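Local atomic coordinates of glutathione S-transferase 2 (Onchocerca volvulus, PDB entry 1TU7), a protein that conjugates glutathione to electrophilic compounds as a homodimeric Pi-class transferase and appears to play a central role in the parasite's detoxification system. Residues R18-L21 / V22-I26; D145-Y149 / A150-L154; D165-C168 / L169-F172; V177-Q180 / R181-R185. All coordinates share one frame; numbering follows the deposited sequence.

In the fold
Interactions 1, 2 and 4 form a connected set; interaction 3 lies farther out and meets interaction 4 lightly, Leu169 against His179. Interaction 1 closes helix 15-23 of the thioredoxin-like N-terminal domain, and interaction 2 opens helix 149-164 of the helical C-terminal domain; both are largely buried, and they touch through Phe20, Asp23 and Gln24 against Tyr152. Interaction 4, the end of helix 173-183, is partly buried: Phe178 and Met182 pack on interaction 2, Arg185 forms a salt bridge to Asp23 of interaction 1, and Gln180 and Asp184 are exposed. Interaction 3 is the turn-rich connection between helices 149-164 and 173-183. Waters are most numerous there, with three, against one each in interactions 2 and 4 and none in interaction 1.

Interaction 1 (R18-L21 / V22-I26); sequences RLFL and VDQDI
Ile26 folds back against Leu21 and Phe20 where helix 15-23 stops in a Schellman motif. The evidence is the positive phi of Asp25 (56°) together with two bonds that reach back into the last turn: Ile26 N to Leu21 O at 2.9 Å, and Asp25 N to Val22 O at 3.1 Å. This helix is the crossover of the beta-alpha-beta unit 3-8, 15-23, 29-33 in the thioredoxin-like domain. Along the Ile26 side chain, CB lies 3.8 Å from Leu21 CD2, and CG2 meets that same methyl 3.7 Å away. With chi1 at -58°, CG1 stands anti to the carbonyl carbon and directs the longer branch to Phe20. There the terminal CD1 reaches the ring edge, close to its plane, while also touching Leu21 CD2. Gln24 CG approaches the same ring obliquely, its amide plane 65° from that of the ring, and its NE2 continues to Tyr152 OH. Tyr3 and Tyr74 also touch Ile26, and Phe20 meets the ring of Tyr152, so the helix end is packed on several sides. At the tip of the Ile26 chain, CD1 lies 3.8 Å from Phe20 CE2.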
loop_
_atom_site.group_PDB
_atom_site.type_symbol
_atom_site.label_atom_id
_atom_site.label_comp_id
_atom_site.label_asym_id
_atom_site.label_seq_id
_atom_site.Cartn_x
_atom_site.Cartn_y
_atom_site.Cartn_z
ATOM N N ARG A 18 -10.069 10.231 8.232
ATOM C CA ARG A 18 -10.837 11.266 8.915
ATOM C C ARG A 18 -11.311 12.319 7.934
ATOM O O ARG A 18 -12.454 12.742 7.973
ATOM C CB ARG A 18 -9.986 11.912 9.992
ATOM C CG ARG A 18 -9.661 11.017 11.157
ATOM C CD ARG A 18 -8.912 11.703 12.217
ATOM N NE ARG A 18 -8.463 10.832 13.307
ATOM C CZ ARG A 18 -7.216 10.729 13.713
ATOM N NH1 ARG A 18 -6.242 11.344 13.092
ATOM N NH2 ARG A 18 -6.933 9.950 14.754
ATOM N N LEU A 19 -10.442 12.747 7.029
ATOM C CA LEU A 19 -10.796 13.781 6.066
ATOM C C LEU A 19 -11.923 13.305 5.156
ATOM O O LEU A 19 -12.829 14.069 4.860
ATOM C CB LEU A 19 -9.581 14.213 5.249
ATOM C CG LEU A 19 -8.513 14.986 6.024
ATOM C CD1 LEU A 19 -7.161 14.990 5.336
ATOM C CD2 LEU A 19 -8.988 16.428 6.276
ATOM N N PHE A 20 -11.839 12.062 4.671
ATOM C CA PHE A 20 -12.906 11.454 3.874
ATOM C C PHE A 20 -14.251 11.552 4.600
ATOM O O PHE A 20 -15.217 12.051 4.056
ATOM C CB PHE A 20 -12.523 10.005 3.543
ATOM C CG PHE A 20 -13.513 9.256 2.698
ATOM C CD1 PHE A 20 -13.101 8.734 1.483
ATOM C CD2 PHE A 20 -14.800 8.987 3.108
ATOM C CE1 PHE A 20 -13.957 8.001 0.690
ATOM C CE2 PHE A 20 -15.658 8.242 2.291
ATOM C CZ PHE A 20 -15.220 7.757 1.086
ATOM N N LEU A 21 -14.276 11.096 5.848
ATOM C CA LEU A 21 -15.498 11.005 6.629
ATOM C C LEU A 21 -16.033 12.408 6.895
ATOM O O LEU A 21 -17.212 12.661 6.750
ATOM C CB LEU A 21 -15.216 10.240 7.913
ATOM C CG LEU A 21 -14.853 8.775 7.759
ATOM C CD1 LEU A 21 -14.270 8.233 9.014
ATOM C CD2 LEU A 21 -16.085 7.948 7.370
ATOM N N VAL A 22 -15.158 13.316 7.254
ATOM C CA VAL A 22 -15.571 14.688 7.553
ATOM C C VAL A 22 -16.133 15.338 6.292
ATOM O O VAL A 22 -17.202 15.921 6.325
ATOM C CB VAL A 22 -14.407 15.518 8.106
ATOM C CG1 VAL A 22 -14.749 16.981 8.094
ATOM C CG2 VAL A 22 -14.084 15.090 9.534
ATOM N N ASP A 23 -15.439 15.234 5.171
ATOM C CA ASP A 23 -15.865 15.901 3.952
ATOM C C ASP A 23 -17.157 15.337 3.408
ATOM O O ASP A 23 -17.991 16.077 2.870
ATOM C CB ASP A 23 -14.782 15.808 2.893
ATOM C CG ASP A 23 -15.108 16.625 1.676
ATOM O OD1 ASP A 23 -15.266 16.017 0.582
ATOM O OD2 ASP A 23 -15.204 17.857 1.748
ATOM N N GLN A 24 -17.328 14.025 3.521
ATOM C CA GLN A 24 -18.537 13.338 3.065
ATOM C C GLN A 24 -19.674 13.428 4.082
ATOM O O GLN A 24 -20.772 12.941 3.807
ATOM C CB GLN A 24 -18.220 11.885 2.721
ATOM C CG GLN A 24 -17.401 11.708 1.450
ATOM C CD GLN A 24 -18.007 12.408 0.276
ATOM O OE1 GLN A 24 -19.176 12.204 -0.006
ATOM N NE2 GLN A 24 -17.254 13.291 -0.354
ATOM N N ASP A 25 -19.413 14.059 5.225
ATOM C CA ASP A 25 -20.369 14.203 6.317
ATOM C C ASP A 25 -20.910 12.877 6.813
ATOM O O ASP A 25 -22.106 12.724 7.111
ATOM C CB ASP A 25 -21.504 15.160 5.928
ATOM C CG ASP A 25 -22.084 15.845 7.110
ATOM O OD1 ASP A 25 -23.253 16.275 7.016
ATOM O OD2 ASP A 25 -21.440 16.014 8.166
ATOM N N ILE A 26 -20.011 11.898 6.913
ATOM C CA ILE A 26 -20.286 10.599 7.516
ATOM C C ILE A 26 -19.908 10.729 8.968
ATOM O O ILE A 26 -18.715 10.888 9.316
ATOM C CB ILE A 26 -19.475 9.477 6.844
ATOM C CG1 ILE A 26 -19.767 9.415 5.358
ATOM C CG2 ILE A 26 -19.741 8.145 7.554
ATOM C CD1 ILE A 26 -18.702 8.616 4.607
#

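Interaction 2 (D145-Y149 / A150-L154); sequences DKISY and ADYAL
Ser148 with Asp151 and Ile147 with Tyr152 form a helix-start contact, a capping bond and a hydrophobic staple, where the loop enters helix 149-164. Ser148 and Asp151 have the Ser-x-x-Asp spacing of a capping box, and one arm of it is formed: Ser148 N donates to Asp151 OD2 at 2.9 Å. The bond is fairly straight (158°) and comes to the anti side of the carboxylate oxygen. In place of the reciprocal side-chain arm, Asp151 N binds Ser148 O at 3.1 Å, from above the carbonyl plane. A water gives a second bond to Asp151 OD2 at 2.6 Å; it also donates to Lys146 O and accepts from Ser148 OG, joining the loop to the cap, while Asp151 OD1 accepts from Ile142 N. The staple spans the cap. Because chi1 of Ile147 is -165°, CG1 is anti to the backbone N and its CD1 extends across Tyr152, 3.9 Å from CZ, the side chains crossing at about a right angle. Such a box and staple at this helix are a recognised feature of glutathione transferases. Around them, Tyr152 OH binds Asp23 at the end of helix 15-23, Tyr149 packs on helices 63-73 and 81-107, and Asp151 touches helix 173-183.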
loop_
_atom_site.group_PDB
_atom_site.type_symbol
_atom_site.label_atom_id
_atom_site.label_comp_id
_atom_site.label_asym_id
_atom_site.label_seq_id
_atom_site.Cartn_x
_atom_site.Cartn_y
_atom_site.Cartn_z
ATOM N N ASP A 145 -13.781 16.600 -12.118
ATOM C CA ASP A 145 -14.843 17.269 -11.368
ATOM C C ASP A 145 -15.367 16.510 -10.146
ATOM O O ASP A 145 -16.104 17.067 -9.352
ATOM C CB ASP A 145 -16.033 17.534 -12.301
ATOM C CG ASP A 145 -15.766 18.641 -13.256
ATOM O OD1 ASP A 145 -16.647 18.857 -14.130
ATOM O OD2 ASP A 145 -14.741 19.361 -13.204
ATOM N N LYS A 146 -15.011 15.243 -10.027
ATOM C CA LYS A 146 -15.609 14.383 -9.026
ATOM C C LYS A 146 -14.549 13.937 -8.060
ATOM O O LYS A 146 -13.474 13.491 -8.446
ATOM C CB LYS A 146 -16.265 13.198 -9.690
ATOM C CG LYS A 146 -17.499 13.628 -10.481
ATOM C CD LYS A 146 -18.014 12.558 -11.394
ATOM C CE LYS A 146 -19.121 13.120 -12.268
ATOM N NZ LYS A 146 -19.172 12.351 -13.546
ATOM N N ILE A 147 -14.888 14.052 -6.788
ATOM C CA ILE A 147 -13.979 13.707 -5.722
ATOM C C ILE A 147 -13.820 12.208 -5.599
ATOM O O ILE A 147 -14.739 11.432 -5.894
ATOM C CB ILE A 147 -14.451 14.365 -4.400
ATOM C CG1 ILE A 147 -13.303 14.328 -3.361
ATOM C CG2 ILE A 147 -15.770 13.738 -3.880
ATOM C CD1 ILE A 147 -13.052 15.586 -2.667
ATOM N N SER A 148 -12.635 11.809 -5.169
ATOM C CA SER A 148 -12.319 10.415 -4.920
ATOM C C SER A 148 -11.506 10.297 -3.650
ATOM O O SER A 148 -11.007 11.299 -3.127
ATOM C CB SER A 148 -11.524 9.812 -6.073
ATOM O OG SER A 148 -10.239 10.429 -6.204
ATOM N N TYR A 149 -11.292 9.076 -3.181
ATOM C CA TYR A 149 -10.575 8.930 -1.935
ATOM C C TYR A 149 -9.153 9.467 -2.035
ATOM O O TYR A 149 -8.600 9.932 -1.033
ATOM C CB TYR A 149 -10.567 7.504 -1.426
ATOM C CG TYR A 149 -9.816 6.485 -2.246
ATOM C CD1 TYR A 149 -8.489 6.181 -1.956
ATOM C CD2 TYR A 149 -10.430 5.778 -3.278
ATOM C CE1 TYR A 149 -7.790 5.251 -2.666
ATOM C CE2 TYR A 149 -9.730 4.795 -3.977
ATOM C CZ TYR A 149 -8.409 4.536 -3.669
ATOM O OH TYR A 149 -7.738 3.545 -4.368
ATOM N N ALA A 150 -8.556 9.384 -3.223
ATOM C CA ALA A 150 -7.182 9.790 -3.387
ATOM C C ALA A 150 -7.007 11.280 -3.154
ATOM O O ALA A 150 -5.942 11.695 -2.711
ATOM C CB ALA A 150 -6.648 9.402 -4.769
ATOM N N ASP A 151 -8.040 12.080 -3.400
ATOM C CA ASP A 151 -7.954 13.507 -3.116
ATOM C C ASP A 151 -7.637 13.803 -1.664
ATOM O O ASP A 151 -6.841 14.708 -1.358
ATOM C CB ASP A 151 -9.248 14.219 -3.509
ATOM C CG ASP A 151 -9.482 14.226 -4.977
ATOM O OD1 ASP A 151 -8.587 14.675 -5.735
ATOM O OD2 ASP A 151 -10.564 13.816 -5.424
ATOM N N TYR A 152 -8.220 13.054 -0.747
ATOM C CA TYR A 152 -7.958 13.293 0.679
ATOM C C TYR A 152 -6.540 12.945 1.059
ATOM O O TYR A 152 -5.917 13.619 1.851
ATOM C CB TYR A 152 -8.954 12.519 1.562
ATOM C CG TYR A 152 -10.405 12.822 1.208
ATOM C CD1 TYR A 152 -11.231 11.822 0.670
ATOM C CD2 TYR A 152 -10.936 14.091 1.362
ATOM C CE1 TYR A 152 -12.525 12.098 0.348
ATOM C CE2 TYR A 152 -12.247 14.364 1.031
ATOM C CZ TYR A 152 -13.018 13.372 0.517
ATOM O OH TYR A 152 -14.323 13.649 0.186
ATOM N N ALA A 153 -6.028 11.858 0.501
ATOM C CA ALA A 153 -4.660 11.462 0.756
ATOM C C ALA A 153 -3.690 12.494 0.216
ATOM O O ALA A 153 -2.742 12.884 0.895
ATOM C CB ALA A 153 -4.420 10.120 0.149
ATOM N N LEU A 154 -3.921 12.948 -1.013
ATOM C CA LEU A 154 -3.042 13.975 -1.574
ATOM C C LEU A 154 -3.112 15.263 -0.758
ATOM O O LEU A 154 -2.098 15.896 -0.481
ATOM C CB LEU A 154 -3.360 14.228 -3.044
ATOM C CG LEU A 154 -2.497 15.308 -3.720
ATOM C CD1 LEU A 154 -1.040 14.943 -3.734
ATOM C CD2 LEU A 154 -3.000 15.510 -5.136
HETATM O O HOH W 1 -10.919 12.748 -7.793
#

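Interaction 3 (D165-C168 / L169-F172); sequences DPHC and LDKF
Cys168, Leu169 and Asp170 are central to a chain of three overlapping type I beta turns, 165-168, 167-170 and 169-172, which links helix 149-164 to helix 173-183. The middle turn is closed by Asp170 N to His167 O at 3.1 Å; the angle at hydrogen is nearly straight (163°), although the donor sits above the carbonyl plane. The Asp170 side chain runs alongside that of His167, both pointing the same way, with carboxylate and ring planes 59° apart. Its OD2 lies 3.4 Å from His167 CB, and a water joins Asp170 OD1 to His167 ND1, 2.7 Å from each. Cys168 and Leu169 turn to the protein side. With chi1 at 67°, Cys168 SG lies between its backbone N and carbonyl carbon, and there it meets Leu169 CD2 at 3.8 Å. Leu169 also packs on Leu125 and Leu158, seating the turns on helices 109-132 and 149-164. Its backbone N is satisfied by a water that donates to Pro166 O. Within the first turn, His167 N donates to Asp165 OD1, an Asx turn. At the far end, Cys168 O faces the edge of the Phe172 ring in its plane, 3.3 Å from CD1.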
loop_
_atom_site.group_PDB
_atom_site.type_symbol
_atom_site.label_atom_id
_atom_site.label_comp_id
_atom_site.label_asym_id
_atom_site.label_seq_id
_atom_site.Cartn_x
_atom_site.Cartn_y
_atom_site.Cartn_z
ATOM N N ASP A 165 7.753 22.576 5.326
ATOM C CA ASP A 165 8.397 23.581 4.488
ATOM C C ASP A 165 7.287 24.441 3.911
ATOM O O ASP A 165 6.666 24.075 2.902
ATOM C CB ASP A 165 9.178 22.914 3.363
ATOM C CG ASP A 165 9.677 23.902 2.338
ATOM O OD1 ASP A 165 9.694 25.119 2.660
ATOM O OD2 ASP A 165 10.021 23.544 1.195
ATOM N N PRO A 166 6.977 25.558 4.553
ATOM C CA PRO A 166 5.911 26.435 4.062
ATOM C C PRO A 166 6.002 26.833 2.589
ATOM O O PRO A 166 4.973 27.149 2.020
ATOM C CB PRO A 166 6.018 27.646 4.994
ATOM C CG PRO A 166 6.533 27.068 6.263
ATOM C CD PRO A 166 7.504 26.027 5.856
ATOM N N HIS A 167 7.183 26.799 1.986
ATOM C CA HIS A 167 7.359 27.210 0.604
ATOM C C HIS A 167 7.375 26.080 -0.396
ATOM O O HIS A 167 7.676 26.290 -1.560
ATOM C CB HIS A 167 8.680 27.982 0.481
ATOM C CG HIS A 167 8.709 29.229 1.306
ATOM N ND1 HIS A 167 7.863 30.290 1.069
ATOM C CD2 HIS A 167 9.452 29.570 2.386
ATOM C CE1 HIS A 167 8.097 31.241 1.959
ATOM N NE2 HIS A 167 9.055 30.827 2.769
ATOM N N CYS A 168 7.117 24.843 0.037
ATOM C CA CYS A 168 7.390 23.694 -0.845
ATOM C C CYS A 168 6.552 23.633 -2.129
ATOM O O CYS A 168 6.968 22.981 -3.094
ATOM C CB CYS A 168 7.288 22.342 -0.104
ATOM S SG CYS A 168 5.640 21.878 0.472
ATOM N N LEU A 169 5.388 24.277 -2.116
ATOM C CA LEU A 169 4.505 24.282 -3.285
ATOM C C LEU A 169 4.625 25.525 -4.148
ATOM O O LEU A 169 3.869 25.679 -5.128
ATOM C CB LEU A 169 3.052 24.091 -2.876
ATOM C CG LEU A 169 2.741 22.840 -2.047
ATOM C CD1 LEU A 169 1.217 22.654 -1.884
ATOM C CD2 LEU A 169 3.413 21.592 -2.619
ATOM N N ASP A 170 5.595 26.382 -3.827
ATOM C CA ASP A 170 5.810 27.627 -4.570
ATOM C C ASP A 170 5.951 27.350 -6.058
ATOM O O ASP A 170 5.378 28.075 -6.886
ATOM C CB ASP A 170 7.101 28.316 -4.086
ATOM C CG ASP A 170 6.911 29.140 -2.821
ATOM O OD1 ASP A 170 5.787 29.209 -2.267
ATOM O OD2 ASP A 170 7.874 29.752 -2.302
ATOM N N LYS A 171 6.719 26.322 -6.411
ATOM C CA LYS A 171 7.019 26.006 -7.800
ATOM C C LYS A 171 6.064 24.994 -8.437
ATOM O O LYS A 171 6.267 24.564 -9.573
ATOM C CB LYS A 171 8.455 25.500 -7.902
ATOM C CG LYS A 171 9.492 26.513 -7.411
ATOM C CD LYS A 171 10.915 26.105 -7.775
ATOM C CE LYS A 171 11.947 27.118 -7.279
ATOM N NZ LYS A 171 11.327 28.431 -6.922
ATOM N N PHE A 172 4.997 24.633 -7.716
ATOM C CA PHE A 172 4.058 23.609 -8.173
ATOM C C PHE A 172 2.643 24.151 -8.125
ATOM O O PHE A 172 1.913 23.943 -7.186
ATOM C CB PHE A 172 4.215 22.361 -7.307
ATOM C CG PHE A 172 5.603 21.826 -7.310
ATOM C CD1 PHE A 172 6.401 21.923 -6.183
ATOM C CD2 PHE A 172 6.149 21.263 -8.456
ATOM C CE1 PHE A 172 7.698 21.444 -6.199
ATOM C CE2 PHE A 172 7.450 20.800 -8.482
ATOM C CZ PHE A 172 8.222 20.878 -7.350
HETATM O O HOH W 2 3.889 25.930 -0.187
HETATM O O HOH W 3 5.375 30.513 0.015
HETATM O O HOH W 4 8.498 24.981 -4.491
#

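Interaction 4 (V177-Q180 / R181-R185); sequences VFHQ and RMKDR. Unlike the reference sequence in segment 177-180: Val177 (reference Ala).
Phe178 and Met182, one helical turn apart, supply the apolar part of this contact at the end of helix 173-183. Met182 CG lies over one face of the Phe178 ring, 3.9 Å from the centroid and 22° off the ring normal, which defines a CH-pi contact. The bend at chi2 carries the sulfur to an oblique Met-aromatic position, with SD 4.8 Å from the Phe178 centroid. This pair faces inward, against Leu141 and helix 149-164. The polar side-chain contact lies on an exposed face. Gln180 NE2 donates to Asp184 OD2 at 3.0 Å; the acceptor is in the amide plane, but the donor comes from above the carboxylate plane, the two planes being 47° apart. A bend at chi2 of Gln180 (61°) turns the amide back toward Asp184. The other end of that amide, OE1, accepts from a water 2.8 Å away, which in turn accepts from Lys183 NZ. Four backbone bonds, each from the N of residue i+4 to the O of residue i, join the two segments, from Arg181 N to Val177 O at 2.8 Å through to Asp184 N and Gln180 O, where the bond is weak. Arg185 then occupies the N-cap position of helix 186-197 and forms a salt bridge to Asp23. The whole is an amphipathic helix terminus within the all-helical C-terminal domain of the glutathione transferase fold.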
loop_
_atom_site.group_PDB
_atom_site.type_symbol
_atom_site.label_atom_id
_atom_site.label_comp_id
_atom_site.label_asym_id
_atom_site.label_seq_id
_atom_site.Cartn_x
_atom_site.Cartn_y
_atom_site.Cartn_z
ATOM N N VAL A 177 -2.758 25.017 -5.855
ATOM C CA VAL A 177 -4.171 25.348 -6.049
ATOM C C VAL A 177 -5.074 24.201 -5.582
ATOM O O VAL A 177 -6.123 24.428 -4.973
ATOM C CB VAL A 177 -4.429 25.709 -7.527
ATOM C CG1 VAL A 177 -5.892 25.888 -7.823
ATOM C CG2 VAL A 177 -3.678 26.980 -7.818
ATOM N N PHE A 178 -4.635 22.972 -5.841
ATOM C CA PHE A 178 -5.387 21.804 -5.381
ATOM C C PHE A 178 -5.487 21.776 -3.843
ATOM O O PHE A 178 -6.543 21.510 -3.277
ATOM C CB PHE A 178 -4.761 20.507 -5.912
ATOM C CG PHE A 178 -5.300 19.262 -5.258
ATOM C CD1 PHE A 178 -4.725 18.752 -4.094
ATOM C CD2 PHE A 178 -6.390 18.612 -5.795
ATOM C CE1 PHE A 178 -5.260 17.631 -3.498
ATOM C CE2 PHE A 178 -6.906 17.500 -5.191
ATOM C CZ PHE A 178 -6.340 16.994 -4.040
ATOM N N HIS A 179 -4.364 21.992 -3.175
ATOM C CA HIS A 179 -4.351 21.987 -1.727
ATOM C C HIS A 179 -5.315 23.045 -1.192
ATOM O O HIS A 179 -6.076 22.769 -0.266
ATOM C CB HIS A 179 -2.920 22.183 -1.191
ATOM C CG HIS A 179 -2.875 22.592 0.238
ATOM N ND1 HIS A 179 -2.798 21.699 1.280
ATOM C CD2 HIS A 179 -2.970 23.820 0.795
ATOM C CE1 HIS A 179 -2.832 22.366 2.421
ATOM N NE2 HIS A 179 -2.923 23.656 2.149
ATOM N N GLN A 180 -5.324 24.221 -1.793
ATOM C CA GLN A 180 -6.201 25.284 -1.307
ATOM C C GLN A 180 -7.642 24.945 -1.647
ATOM O O GLN A 180 -8.528 25.243 -0.870
ATOM C CB GLN A 180 -5.813 26.663 -1.899
ATOM C CG GLN A 180 -6.533 27.836 -1.180
ATOM C CD GLN A 180 -6.195 27.914 0.312
ATOM O OE1 GLN A 180 -5.026 27.984 0.666
ATOM N NE2 GLN A 180 -7.226 27.910 1.192
ATOM N N ARG A 181 -7.871 24.331 -2.802
ATOM C CA ARG A 181 -9.228 23.963 -3.205
ATOM C C ARG A 181 -9.845 22.981 -2.221
ATOM O O ARG A 181 -11.006 23.108 -1.830
ATOM C CB ARG A 181 -9.196 23.372 -4.607
ATOM C CG ARG A 181 -10.545 22.953 -5.129
ATOM C CD ARG A 181 -10.513 22.397 -6.535
ATOM N NE ARG A 181 -9.873 23.301 -7.483
ATOM C CZ ARG A 181 -10.366 24.459 -7.942
ATOM N NH1 ARG A 181 -9.637 25.157 -8.812
ATOM N NH2 ARG A 181 -11.565 24.929 -7.564
ATOM N N MET A 182 -9.043 22.002 -1.798
ATOM C CA MET A 182 -9.508 21.034 -0.816
ATOM C C MET A 182 -9.807 21.678 0.527
ATOM O O MET A 182 -10.843 21.411 1.160
ATOM C CB MET A 182 -8.458 19.940 -0.656
ATOM C CG MET A 182 -8.427 19.022 -1.879
ATOM S SD MET A 182 -9.888 17.957 -2.105
ATOM C CE MET A 182 -9.745 16.902 -0.656
ATOM N N LYS A 183 -8.911 22.558 0.948
ATOM C CA LYS A 183 -9.037 23.212 2.244
ATOM C C LYS A 183 -10.261 24.123 2.244
ATOM O O LYS A 183 -10.834 24.389 3.286
ATOM C CB LYS A 183 -7.779 24.017 2.569
ATOM C CG LYS A 183 -7.614 24.361 4.044
ATOM C CD LYS A 183 -6.246 24.990 4.268
ATOM C CE LYS A 183 -6.130 25.787 5.562
ATOM N NZ LYS A 183 -4.722 26.262 5.701
ATOM N N ASP A 184 -10.674 24.577 1.065
ATOM C CA ASP A 184 -11.808 25.494 0.948
ATOM C C ASP A 184 -13.138 24.763 0.905
ATOM O O ASP A 184 -14.207 25.397 0.996
ATOM C CB ASP A 184 -11.670 26.349 -0.307
ATOM C CG ASP A 184 -10.674 27.473 -0.160
ATOM O OD1 ASP A 184 -10.335 28.064 -1.212
ATOM O OD2 ASP A 184 -10.195 27.812 0.931
ATOM N N ARG A 185 -13.137 23.441 0.745
ATOM C CA ARG A 185 -14.391 22.709 0.825
ATOM C C ARG A 185 -14.982 22.963 2.203
ATOM O O ARG A 185 -14.260 22.901 3.182
ATOM C CB ARG A 185 -14.169 21.235 0.570
ATOM C CG ARG A 185 -13.641 20.971 -0.835
ATOM C CD ARG A 185 -13.226 19.551 -1.075
ATOM N NE ARG A 185 -14.330 18.601 -1.026
ATOM C CZ ARG A 185 -15.104 18.273 -2.048
ATOM N NH1 ARG A 185 -14.933 18.822 -3.226
ATOM N NH2 ARG A 185 -16.027 17.349 -1.883
HETATM O O HOH W 5 -3.839 27.639 3.176
#